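Local coordinates for protein BIFUNCTIONAL PROTEIN Proline utilization A (PutA) (Corynebacterium freiburgense, PDB 5UX5) that oxidises proline to glutamate in two steps, joining an FAD-dependent proline dehydrogenase and an NAD-dependent aldehyde dehydrogenase in one chain, at residues P584-V589 / D663-I668; V605-A610 / N905-L910; E500-T505 / Q645-D650; S580-H585 / L609-K614. All coordinates share one frame; numbering follows the deposited sequence.

Contact 1 (P584-V589 / D663-I668); sequences PHNLVV and DVDAII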
loop_
_atom_site.group_PDB
_atom_site.type_symbol
_atom_site.label_atom_id
_atom_site.label_comp_id
_atom_site.label_asym_id
_atom_site.label_seq_id
_atom_site.Cartn_x
_atom_site.Cartn_y
_atom_site.Cartn_z
ATOM N N PRO A 584 14.461 -27.368 17.700
ATOM C CA PRO A 584 13.987 -27.299 16.311
ATOM C C PRO A 584 13.820 -28.663 15.670
ATOM O O PRO A 584 14.463 -29.648 16.041
ATOM C CB PRO A 584 15.087 -26.512 15.594
ATOM C CG PRO A 584 16.331 -26.715 16.447
ATOM C CD PRO A 584 15.790 -26.754 17.871
ATOM N N HIS A 585 12.920 -28.696 14.693
ATOM C CA HIS A 585 12.853 -29.743 13.684
ATOM C C HIS A 585 14.213 -29.910 13.002
ATOM O O HIS A 585 15.036 -28.985 12.995
ATOM C CB HIS A 585 11.810 -29.373 12.614
ATOM C CG HIS A 585 10.399 -29.328 13.105
ATOM N ND1 HIS A 585 9.446 -28.512 12.534
ATOM C CD2 HIS A 585 9.762 -30.032 14.068
ATOM C CE1 HIS A 585 8.289 -28.690 13.146
ATOM N NE2 HIS A 585 8.455 -29.610 14.078
ATOM N N ASN A 586 14.445 -31.066 12.386
ATOM C CA ASN A 586 15.629 -31.247 11.562
ATOM C C ASN A 586 15.432 -30.800 10.116
ATOM O O ASN A 586 16.375 -30.274 9.508
ATOM C CB ASN A 586 16.054 -32.706 11.623
ATOM C CG ASN A 586 16.526 -33.086 13.008
ATOM O OD1 ASN A 586 17.074 -32.244 13.729
ATOM N ND2 ASN A 586 16.331 -34.340 13.390
ATOM N N LEU A 587 14.227 -30.968 9.566
ATOM C CA LEU A 587 13.973 -30.774 8.140
ATOM C C LEU A 587 12.545 -30.286 7.942
ATOM O O LEU A 587 11.605 -30.913 8.435
ATOM C CB LEU A 587 14.198 -32.074 7.356
ATOM C CG LEU A 587 13.922 -32.186 5.856
ATOM C CD1 LEU A 587 14.688 -31.178 4.991
ATOM C CD2 LEU A 587 14.235 -33.594 5.403
ATOM N N VAL A 588 12.386 -29.169 7.233
ATOM C CA VAL A 588 11.083 -28.661 6.828
ATOM C C VAL A 588 11.009 -28.636 5.306
ATOM O O VAL A 588 11.976 -28.252 4.642
ATOM C CB VAL A 588 10.831 -27.260 7.396
ATOM C CG1 VAL A 588 9.547 -26.697 6.806
ATOM C CG2 VAL A 588 10.785 -27.309 8.924
ATOM N N VAL A 589 9.851 -29.013 4.752
ATOM C CA VAL A 589 9.591 -28.900 3.321
ATOM C C VAL A 589 8.673 -27.702 3.083
ATOM O O VAL A 589 7.651 -27.541 3.776
ATOM C CB VAL A 589 8.974 -30.193 2.771
ATOM C CG1 VAL A 589 8.443 -29.968 1.322
ATOM C CG2 VAL A 589 9.987 -31.300 2.817
ATOM N N ASP A 663 11.085 -38.642 7.281
ATOM C CA ASP A 663 12.043 -37.749 7.925
ATOM C C ASP A 663 11.771 -36.271 7.668
ATOM O O ASP A 663 12.658 -35.442 7.904
ATOM C CB ASP A 663 13.470 -38.062 7.478
ATOM C CG ASP A 663 13.870 -39.492 7.769
ATOM O OD1 ASP A 663 13.519 -39.993 8.861
ATOM O OD2 ASP A 663 14.527 -40.117 6.896
ATOM N N VAL A 664 10.603 -35.915 7.150
ATOM C CA VAL A 664 10.234 -34.510 7.029
ATOM C C VAL A 664 9.401 -34.149 8.256
ATOM O O VAL A 664 8.361 -34.764 8.506
ATOM C CB VAL A 664 9.484 -34.237 5.712
ATOM C CG1 VAL A 664 8.901 -32.869 5.704
ATOM C CG2 VAL A 664 10.427 -34.406 4.532
ATOM N N ASP A 665 9.876 -33.179 9.041
ATOM C CA ASP A 665 9.216 -32.867 10.299
ATOM C C ASP A 665 8.035 -31.934 10.116
ATOM O O ASP A 665 7.079 -31.985 10.906
ATOM C CB ASP A 665 10.209 -32.260 11.289
ATOM C CG ASP A 665 11.331 -33.203 11.607
ATOM O OD1 ASP A 665 11.016 -34.358 11.958
ATOM O OD2 ASP A 665 12.516 -32.816 11.489
ATOM N N ALA A 666 8.049 -31.112 9.078
ATOM C CA ALA A 666 6.882 -30.276 8.833
ATOM C C ALA A 666 6.848 -29.853 7.380
ATOM O O ALA A 666 7.885 -29.739 6.720
ATOM C CB ALA A 666 6.864 -29.030 9.714
ATOM N N ILE A 667 5.639 -29.585 6.910
ATOM C CA ILE A 667 5.404 -28.984 5.610
ATOM C C ILE A 667 4.827 -27.603 5.853
ATOM O O ILE A 667 3.878 -27.452 6.639
ATOM C CB ILE A 667 4.444 -29.826 4.759
ATOM C CG1 ILE A 667 5.081 -31.168 4.414
ATOM C CG2 ILE A 667 4.048 -29.060 3.496
ATOM C CD1 ILE A 667 4.124 -32.127 3.754
ATOM N N ILE A 668 5.449 -26.592 5.244
ATOM C CA ILE A 668 4.854 -25.272 5.100
ATOM C C ILE A 668 4.288 -25.186 3.687
ATOM O O ILE A 668 5.034 -25.312 2.708
ATOM C CB ILE A 668 5.872 -24.157 5.335
ATOM C CG1 ILE A 668 6.522 -24.282 6.714
ATOM C CG2 ILE A 668 5.178 -22.831 5.167
ATOM C CD1 ILE A 668 7.682 -23.330 6.900
#

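Contact 2 (V605-A610 / N905-L910); sequences VFASLA and NYVAQL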
loop_
_atom_site.group_PDB
_atom_site.type_symbol
_atom_site.label_atom_id
_atom_site.label_comp_id
_atom_site.label_asym_id
_atom_site.label_seq_id
_atom_site.Cartn_x
_atom_site.Cartn_y
_atom_site.Cartn_z
ATOM N N VAL A 605 11.452 -20.902 3.697
ATOM C CA VAL A 605 12.850 -21.294 3.822
ATOM C C VAL A 605 13.537 -20.490 4.935
ATOM O O VAL A 605 14.205 -21.056 5.810
ATOM C CB VAL A 605 13.554 -21.169 2.453
ATOM C CG1 VAL A 605 15.071 -21.287 2.551
ATOM C CG2 VAL A 605 13.040 -22.268 1.538
ATOM N N PHE A 606 13.364 -19.167 4.942
ATOM C CA PHE A 606 13.988 -18.372 5.998
ATOM C C PHE A 606 13.466 -18.756 7.392
ATOM O O PHE A 606 14.236 -18.797 8.364
ATOM C CB PHE A 606 13.792 -16.889 5.715
ATOM C CG PHE A 606 14.586 -16.386 4.530
ATOM C CD1 PHE A 606 15.812 -16.949 4.208
ATOM C CD2 PHE A 606 14.091 -15.380 3.723
ATOM C CE1 PHE A 606 16.541 -16.502 3.113
ATOM C CE2 PHE A 606 14.809 -14.939 2.616
ATOM C CZ PHE A 606 16.031 -15.494 2.312
ATOM N N ALA A 607 12.166 -19.065 7.508
ATOM C CA ALA A 607 11.606 -19.416 8.810
ATOM C C ALA A 607 12.183 -20.730 9.331
ATOM O O ALA A 607 12.485 -20.855 10.529
ATOM C CB ALA A 607 10.081 -19.495 8.725
ATOM N N SER A 608 12.360 -21.707 8.437
ATOM C CA SER A 608 12.962 -22.980 8.807
ATOM C C SER A 608 14.399 -22.790 9.262
ATOM O O SER A 608 14.819 -23.357 10.282
ATOM C CB SER A 608 12.919 -23.949 7.621
ATOM O OG SER A 608 11.598 -24.208 7.187
ATOM N N LEU A 609 15.184 -22.031 8.483
ATOM C CA LEU A 609 16.572 -21.785 8.856
ATOM C C LEU A 609 16.658 -21.080 10.201
ATOM O O LEU A 609 17.422 -21.496 11.075
ATOM C CB LEU A 609 17.299 -20.974 7.786
ATOM C CG LEU A 609 17.587 -21.553 6.411
ATOM C CD1 LEU A 609 18.551 -20.612 5.746
ATOM C CD2 LEU A 609 18.204 -22.925 6.523
ATOM N N ALA A 610 15.884 -20.011 10.384
ATOM C CA ALA A 610 15.867 -19.321 11.668
ATOM C C ALA A 610 15.536 -20.268 12.832
ATOM O O ALA A 610 16.089 -20.138 13.929
ATOM C CB ALA A 610 14.866 -18.175 11.607
ATOM N N ASN A 905 5.386 -15.437 16.414
ATOM C CA ASN A 905 5.254 -16.811 16.882
ATOM C C ASN A 905 5.503 -17.837 15.795
ATOM O O ASN A 905 5.449 -19.044 16.080
ATOM C CB ASN A 905 3.857 -17.032 17.453
ATOM C CG ASN A 905 3.615 -16.216 18.661
ATOM O OD1 ASN A 905 4.475 -16.134 19.543
ATOM N ND2 ASN A 905 2.461 -15.571 18.719
ATOM N N TYR A 906 5.814 -17.386 14.576
ATOM C CA TYR A 906 5.882 -18.261 13.411
ATOM C C TYR A 906 7.094 -19.193 13.477
ATOM O O TYR A 906 6.959 -20.416 13.383
ATOM C CB TYR A 906 5.905 -17.398 12.148
ATOM C CG TYR A 906 5.720 -18.159 10.876
ATOM C CD1 TYR A 906 4.453 -18.526 10.443
ATOM C CD2 TYR A 906 6.825 -18.534 10.097
ATOM C CE1 TYR A 906 4.286 -19.253 9.255
ATOM C CE2 TYR A 906 6.669 -19.262 8.919
ATOM C CZ TYR A 906 5.397 -19.614 8.503
ATOM O OH TYR A 906 5.239 -20.324 7.337
ATOM N N VAL A 907 8.294 -18.636 13.600
ATOM C CA VAL A 907 9.479 -19.471 13.752
ATOM C C VAL A 907 9.296 -20.498 14.866
ATOM O O VAL A 907 9.623 -21.680 14.702
ATOM C CB VAL A 907 10.707 -18.586 14.012
ATOM C CG1 VAL A 907 11.848 -19.451 14.509
ATOM C CG2 VAL A 907 11.086 -17.809 12.743
ATOM N N ALA A 908 8.752 -20.072 16.015
ATOM C CA ALA A 908 8.618 -20.954 17.169
ATOM C C ALA A 908 7.742 -22.191 16.924
ATOM O O ALA A 908 7.768 -23.106 17.755
ATOM C CB ALA A 908 8.066 -20.164 18.358
ATOM N N GLN A 909 6.974 -22.252 15.826
ATOM C CA GLN A 909 6.216 -23.460 15.506
ATOM C C GLN A 909 7.085 -24.556 14.921
ATOM O O GLN A 909 6.656 -25.717 14.888
ATOM C CB GLN A 909 5.094 -23.180 14.516
ATOM C CG GLN A 909 4.061 -22.211 14.976
ATOM C CD GLN A 909 2.917 -22.055 13.991
ATOM O OE1 GLN A 909 1.770 -21.829 14.385
ATOM N NE2 GLN A 909 3.227 -22.159 12.705
ATOM N N LEU A 910 8.263 -24.218 14.414
ATOM C CA LEU A 910 9.032 -25.186 13.636
ATOM C C LEU A 910 9.920 -26.028 14.544
ATOM O O LEU A 910 11.119 -26.219 14.340
ATOM C CB LEU A 910 9.831 -24.472 12.548
ATOM C CG LEU A 910 8.902 -23.771 11.531
ATOM C CD1 LEU A 910 9.659 -23.213 10.368
ATOM C CD2 LEU A 910 7.767 -24.713 11.037
#

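Contact 3 (E500-T505 / Q645-D650); sequences EEVDKT and QLMHTD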
loop_
_atom_site.group_PDB
_atom_site.type_symbol
_atom_site.label_atom_id
_atom_site.label_comp_id
_atom_site.label_asym_id
_atom_site.label_seq_id
_atom_site.Cartn_x
_atom_site.Cartn_y
_atom_site.Cartn_z
ATOM N N GLU A 500 14.065 -42.502 -5.583
ATOM C CA GLU A 500 15.357 -42.746 -4.952
ATOM C C GLU A 500 16.218 -41.498 -4.938
ATOM O O GLU A 500 17.146 -41.406 -4.132
ATOM C CB GLU A 500 16.076 -43.914 -5.622
ATOM C CG GLU A 500 15.840 -45.249 -4.900
ATOM C CD GLU A 500 15.806 -46.465 -5.835
ATOM O OE1 GLU A 500 15.152 -47.474 -5.473
ATOM O OE2 GLU A 500 16.425 -46.417 -6.927
ATOM N N GLU A 501 15.960 -40.549 -5.826
ATOM C CA GLU A 501 16.654 -39.280 -5.708
ATOM C C GLU A 501 16.074 -38.432 -4.575
ATOM O O GLU A 501 16.812 -37.701 -3.904
ATOM C CB GLU A 501 16.594 -38.525 -7.025
ATOM C CG GLU A 501 17.616 -37.422 -7.096
ATOM C CD GLU A 501 17.369 -36.467 -8.245
ATOM O OE1 GLU A 501 17.553 -35.259 -8.010
ATOM O OE2 GLU A 501 16.989 -36.909 -9.360
ATOM N N VAL A 502 14.760 -38.507 -4.344
ATOM C CA VAL A 502 14.195 -37.810 -3.195
ATOM C C VAL A 502 14.787 -38.377 -1.919
ATOM O O VAL A 502 15.178 -37.640 -1.008
ATOM C CB VAL A 502 12.659 -37.904 -3.188
ATOM C CG1 VAL A 502 12.119 -37.262 -1.905
ATOM C CG2 VAL A 502 12.090 -37.197 -4.383
ATOM N N ASP A 503 14.867 -39.704 -1.842
ATOM C CA ASP A 503 15.440 -40.339 -0.669
ATOM C C ASP A 503 16.907 -39.958 -0.500
ATOM O O ASP A 503 17.349 -39.647 0.609
ATOM C CB ASP A 503 15.229 -41.848 -0.749
ATOM C CG ASP A 503 13.799 -42.253 -0.371
ATOM O OD1 ASP A 503 13.159 -41.461 0.359
ATOM O OD2 ASP A 503 13.318 -43.355 -0.765
ATOM N N LYS A 504 17.682 -39.973 -1.583
ATOM C CA LYS A 504 19.097 -39.637 -1.459
ATOM C C LYS A 504 19.275 -38.202 -0.966
ATOM O O LYS A 504 20.071 -37.935 -0.058
ATOM C CB LYS A 504 19.810 -39.854 -2.797
ATOM N N THR A 505 18.517 -37.269 -1.542
ATOM C CA THR A 505 18.638 -35.859 -1.189
ATOM C C THR A 505 18.165 -35.568 0.232
ATOM O O THR A 505 18.810 -34.802 0.953
ATOM C CB THR A 505 17.862 -35.037 -2.205
ATOM O OG1 THR A 505 18.509 -35.153 -3.483
ATOM C CG2 THR A 505 17.810 -33.586 -1.791
ATOM N N GLN A 645 17.851 -26.965 -0.034
ATOM C CA GLN A 645 17.889 -27.768 -1.245
ATOM C C GLN A 645 16.619 -27.508 -2.051
ATOM O O GLN A 645 15.516 -27.535 -1.498
ATOM C CB GLN A 645 18.060 -29.237 -0.876
ATOM C CG GLN A 645 18.549 -30.115 -1.990
ATOM C CD GLN A 645 19.997 -29.883 -2.345
ATOM O OE1 GLN A 645 20.305 -29.027 -3.180
ATOM N NE2 GLN A 645 20.890 -30.657 -1.744
ATOM N N LEU A 646 16.786 -27.169 -3.331
ATOM C CA LEU A 646 15.683 -26.847 -4.234
ATOM C C LEU A 646 15.358 -28.096 -5.036
ATOM O O LEU A 646 16.227 -28.615 -5.741
ATOM C CB LEU A 646 16.076 -25.706 -5.170
ATOM C CG LEU A 646 15.141 -25.124 -6.243
ATOM C CD1 LEU A 646 13.862 -24.587 -5.688
ATOM C CD2 LEU A 646 15.869 -24.013 -6.955
ATOM N N MET A 647 14.130 -28.598 -4.908
ATOM C CA MET A 647 13.752 -29.877 -5.505
ATOM C C MET A 647 12.514 -29.687 -6.379
ATOM O O MET A 647 11.394 -29.573 -5.862
ATOM C CB MET A 647 13.493 -30.951 -4.438
ATOM C CG MET A 647 14.676 -31.344 -3.555
ATOM S SD MET A 647 14.378 -32.839 -2.514
ATOM C CE MET A 647 14.099 -34.131 -3.742
ATOM N N HIS A 648 12.704 -29.709 -7.700
ATOM C CA HIS A 648 11.579 -29.654 -8.638
ATOM C C HIS A 648 11.002 -31.059 -8.830
ATOM O O HIS A 648 11.124 -31.683 -9.884
ATOM C CB HIS A 648 12.004 -29.060 -9.978
ATOM C CG HIS A 648 12.614 -27.696 -9.886
ATOM N ND1 HIS A 648 11.925 -26.599 -9.418
ATOM C CD2 HIS A 648 13.841 -27.245 -10.251
ATOM C CE1 HIS A 648 12.706 -25.533 -9.485
ATOM N NE2 HIS A 648 13.876 -25.898 -9.985
ATOM N N THR A 649 10.370 -31.566 -7.777
ATOM C CA THR A 649 9.684 -32.841 -7.902
ATOM C C THR A 649 8.417 -32.660 -8.722
ATOM O O THR A 649 7.813 -31.578 -8.761
ATOM C CB THR A 649 9.308 -33.436 -6.530
ATOM O OG1 THR A 649 8.208 -32.708 -5.961
ATOM C CG2 THR A 649 10.479 -33.401 -5.562
ATOM N N ASP A 650 8.017 -33.741 -9.381
ATOM C CA ASP A 650 6.719 -33.784 -10.017
ATOM C C ASP A 650 5.640 -33.838 -8.937
ATOM O O ASP A 650 5.908 -33.721 -7.748
ATOM C CB ASP A 650 6.607 -34.976 -10.966
ATOM C CG ASP A 650 6.884 -36.292 -10.280
ATOM O OD1 ASP A 650 6.734 -36.357 -9.036
ATOM O OD2 ASP A 650 7.237 -37.273 -10.976
#

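Contact 4 (S580-H585 / L609-K614); sequences SKFTPH and LAAGAK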
loop_
_atom_site.group_PDB
_atom_site.type_symbol
_atom_site.label_atom_id
_atom_site.label_comp_id
_atom_site.label_asym_id
_atom_site.label_seq_id
_atom_site.Cartn_x
_atom_site.Cartn_y
_atom_site.Cartn_z
ATOM N N SER A 580 10.492 -22.360 29.307
ATOM C CA SER A 580 10.438 -23.474 28.370
ATOM C C SER A 580 11.650 -23.423 27.452
ATOM O O SER A 580 12.288 -22.380 27.293
ATOM C CB SER A 580 9.164 -23.436 27.541
ATOM O OG SER A 580 8.781 -22.095 27.290
ATOM N N LYS A 581 11.967 -24.562 26.848
ATOM C CA LYS A 581 13.117 -24.676 25.960
ATOM C C LYS A 581 12.672 -25.215 24.609
ATOM O O LYS A 581 11.903 -26.187 24.533
ATOM C CB LYS A 581 14.218 -25.586 26.553
ATOM C CG LYS A 581 15.452 -25.699 25.649
ATOM C CD LYS A 581 16.588 -26.575 26.196
ATOM C CE LYS A 581 16.232 -28.037 26.313
ATOM N NZ LYS A 581 17.411 -28.874 26.684
ATOM N N PHE A 582 13.192 -24.610 23.544
ATOM C CA PHE A 582 12.801 -24.950 22.180
ATOM C C PHE A 582 13.816 -25.906 21.566
ATOM O O PHE A 582 15.020 -25.770 21.780
ATOM C CB PHE A 582 12.671 -23.679 21.338
ATOM C CG PHE A 582 12.371 -23.907 19.891
ATOM C CD1 PHE A 582 11.076 -24.248 19.474
ATOM C CD2 PHE A 582 13.359 -23.716 18.927
ATOM C CE1 PHE A 582 10.773 -24.417 18.128
ATOM C CE2 PHE A 582 13.067 -23.890 17.580
ATOM C CZ PHE A 582 11.762 -24.239 17.185
ATOM N N THR A 583 13.319 -26.903 20.847
ATOM C CA THR A 583 14.161 -27.826 20.091
ATOM C C THR A 583 13.668 -27.842 18.655
ATOM O O THR A 583 12.532 -28.296 18.403
ATOM C CB THR A 583 14.126 -29.223 20.703
ATOM O OG1 THR A 583 14.594 -29.134 22.053
ATOM C CG2 THR A 583 15.009 -30.189 19.908
ATOM N N PRO A 584 14.461 -27.368 17.700
ATOM C CA PRO A 584 13.987 -27.299 16.311
ATOM C C PRO A 584 13.820 -28.663 15.670
ATOM O O PRO A 584 14.463 -29.648 16.041
ATOM C CB PRO A 584 15.087 -26.512 15.594
ATOM C CG PRO A 584 16.331 -26.715 16.447
ATOM C CD PRO A 584 15.790 -26.754 17.871
ATOM N N HIS A 585 12.920 -28.696 14.693
ATOM C CA HIS A 585 12.853 -29.743 13.684
ATOM C C HIS A 585 14.213 -29.910 13.002
ATOM O O HIS A 585 15.036 -28.985 12.995
ATOM C CB HIS A 585 11.810 -29.373 12.614
ATOM C CG HIS A 585 10.399 -29.328 13.105
ATOM N ND1 HIS A 585 9.446 -28.512 12.534
ATOM C CD2 HIS A 585 9.762 -30.032 14.068
ATOM C CE1 HIS A 585 8.289 -28.690 13.146
ATOM N NE2 HIS A 585 8.455 -29.610 14.078
ATOM N N LEU A 609 15.184 -22.031 8.483
ATOM C CA LEU A 609 16.572 -21.785 8.856
ATOM C C LEU A 609 16.658 -21.080 10.201
ATOM O O LEU A 609 17.422 -21.496 11.075
ATOM C CB LEU A 609 17.299 -20.974 7.786
ATOM C CG LEU A 609 17.587 -21.553 6.411
ATOM C CD1 LEU A 609 18.551 -20.612 5.746
ATOM C CD2 LEU A 609 18.204 -22.925 6.523
ATOM N N ALA A 610 15.884 -20.011 10.384
ATOM C CA ALA A 610 15.867 -19.321 11.668
ATOM C C ALA A 610 15.536 -20.268 12.832
ATOM O O ALA A 610 16.089 -20.138 13.929
ATOM C CB ALA A 610 14.866 -18.175 11.607
ATOM N N ALA A 611 14.639 -21.225 12.617
ATOM C CA ALA A 611 14.286 -22.130 13.698
ATOM C C ALA A 611 15.415 -23.095 13.996
ATOM O O ALA A 611 15.527 -23.587 15.125
ATOM C CB ALA A 611 13.010 -22.890 13.354
ATOM N N GLY A 612 16.260 -23.379 13.012
ATOM C CA GLY A 612 17.292 -24.375 13.220
ATOM C C GLY A 612 17.211 -25.607 12.345
ATOM O O GLY A 612 17.990 -26.549 12.521
ATOM N N ALA A 613 16.278 -25.626 11.406
ATOM C CA ALA A 613 16.090 -26.772 10.530
ATOM C C ALA A 613 16.790 -26.566 9.192
ATOM O O ALA A 613 17.193 -25.456 8.836
ATOM C CB ALA A 613 14.601 -27.023 10.304
ATOM N N LYS A 614 16.972 -27.673 8.477
ATOM C CA LYS A 614 17.252 -27.640 7.041
ATOM C C LYS A 614 15.936 -27.482 6.274
ATOM O O LYS A 614 14.855 -27.801 6.783
ATOM C CB LYS A 614 17.990 -28.915 6.587
ATOM C CG LYS A 614 19.511 -28.896 6.863
ATOM C CD LYS A 614 19.920 -29.029 8.337
ATOM C CE LYS A 614 20.117 -30.494 8.738
ATOM N NZ LYS A 614 19.810 -30.798 10.174
#

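Contact 1 (P584-V589 / D663-I668)
Asp665 OD2 accepts two consecutive backbone N-H groups, those of Asn586 and Leu587, where the chain enters strand 587-589. Asn586 N meets Asp665 OD2 from above the carboxylate plane at 2.8 Å, while Leu587 N, 3.2 Å from OD2 of Asp665, uses the anti lone pair. A chi1 of -61°, with CG beside the backbone N, puts the carboxylate there. Asp665 N donates to Leu587 O over 2.9 Å, so backbone and side chain of Asp665 both hold the start of the strand. Val589 N bonds to Ala666 O at 2.9 Å and Ile668 N to Val589 O at 2.8 Å, both nearly along the C=O axis. These are the bonds of parallel neighbours in the sheet of the NAD-binding, Rossmann-like part of the aldehyde dehydrogenase. On one face of the His585 ring lies Asp665 CB, a CH-pi contact 3.8 Å from the ring centroid, with the carboxylate plane 33° from that of the imidazole. CE1 of the same ring reaches the methyl of Ala666. The side chains of Val588 and Ile668 cross obliquely, CG1 against CD1. Val589 crosses Val664 at about a right angle, CG2 3.5 Å from CG1, and Leu658 and Met659 of helix 653-659 also touch Val589.

Contact 2 (V605-A610 / N905-L910)
Aromatic contact comes first: the CB of Ala607 sits in the plane of the Tyr906 ring at its edge, 3.4 Å from CE2, with CD2 next in line. Tyr906 has CG anti to its backbone N (chi1 -169°), which carries the end of the ring towards helix 599-611. The same ring meets that of Tyr567 in helix 550-574, the two planes only about 15° apart. Aliphatic contacts follow along the helix. Val907 CG2, anti to its carbonyl carbon, approaches the methyl of Ala610 at 4.0 Å and lies equally far from the carbonyl O of Ala607. Leu910 reaches in with a single branch: its CD1 is 3.6 Å from Ser608 N and 4.1 Å from Ala607 CB, so it packs against the helix backbone as much as against side chains. CD1 also passes Ser608 OG, but that hydroxyl is hydrogen-bonded one turn back to Gly604 O within the helix. No hydrogen bond crosses between 605-610 and 905-910. The small residues Ala607 and Ala610 let the loop that leads into strand 911-915 come close to the helix, so this buried joint rests on methyl, branch and ring-edge contacts rather than on polar pairing.

Contact 3 (E500-T505 / Q645-D650)
The His648 imidazole, the one aromatic ring in these two segments, belongs to other neighbours: it meets Trp493 edge-to-face and its NE2 is hydrogen-bonded to Glu628. The carboxylate of Glu501 is taken up by a salt bridge with Arg494, so no face or edge of a flat group carries the join. Met647 does most of the touching. Its CG lies beside the backbone N, and the chain bends at chi3 (62°), which swings CE across to Val502, 3.7 Å from both CA and CG2 of the valine. The sulfur faces Thr505 tip to tip, SD lying 3.6 Å from CG2. Thr505 CG2, anti to the backbone N, also touches Gln645 CG, at 3.6 Å. The torsion that sends CG2 to the strand side turns the hydroxyl back into the helix, where OG1 of Thr505 donates to Glu501 O at 3.1 Å from above the carbonyl plane. Glu501 O thereby accepts twice, since Thr505 N also bonds to it. Helix 499-511 packs on the last residues of strand 644-646 and the loop that follows; that strand pairs with strand 614-618, Val502 also touches Leu658 of helix 653-659, and the chain leads on to Asp650 in the NAD pocket.

Contact 4 (S580-H585 / L609-K614)
Pro584 meets the end of helix 599-611 with its ring, atom after atom. Pro584 CB lies 3.0 Å from Ala611 O and 3.9 Å from Gly612 CA. Pro584 CG, next along, is 3.5 Å from the same Ala611 O and also near Gly612 CA, whereas CD, farther off, is 4.2 Å from Ala611 O. Phe582, two residues before Pro584, brings the edge of its ring to Ala611 O, which lies in the ring plane 3.5 Å from CE2 of Phe582. CZ of Phe582 comes within 4.2 Å of the Ala611 methyl. Gly612 has a phi of 117° and ends the helix in a Schellman motif, its N bonded back to Leu609 O and Ala613 N to Ser608 O. The chain reverses here within a beta-alpha-beta unit, strand 580-591, helix 599-611 and strand 614-618, the two strands being parallel neighbours in the sheet. Past the glycine, the Ala613 methyl stands 3.4 Å from His585 O, and Lys614 opens strand 614-618 with backbone bonds to Asn586 and Val588. The Phe582 ring also meets that of Trp913, the planes about 50° apart, and touches Leu574 of helix 550-574.

In the fold
All four contacts lie in the aldehyde dehydrogenase part of the chain. Strand 580-591 serves contacts 1 and 4, and helix 599-611 serves contacts 2 and 4, so these three form one connected cluster: centres of contacts 2 and 4 are about 7 Å apart, and both centres are about 10 Å from that of contact 1. The backbone bond His585 N to Leu910 O, 3.1 Å long, ties contact 2 to the strand that contacts 1 and 4 share. Contact 3 stands apart, about 15 Å from contact 1 between centres, yet reaches the same sheet through strand 644-646. Along the chain, contact 4 is nested within the loop closed by contact 3, while contact 2 brings in the late segment 905-910. Together they knit distant segments around the NAD-binding sheet.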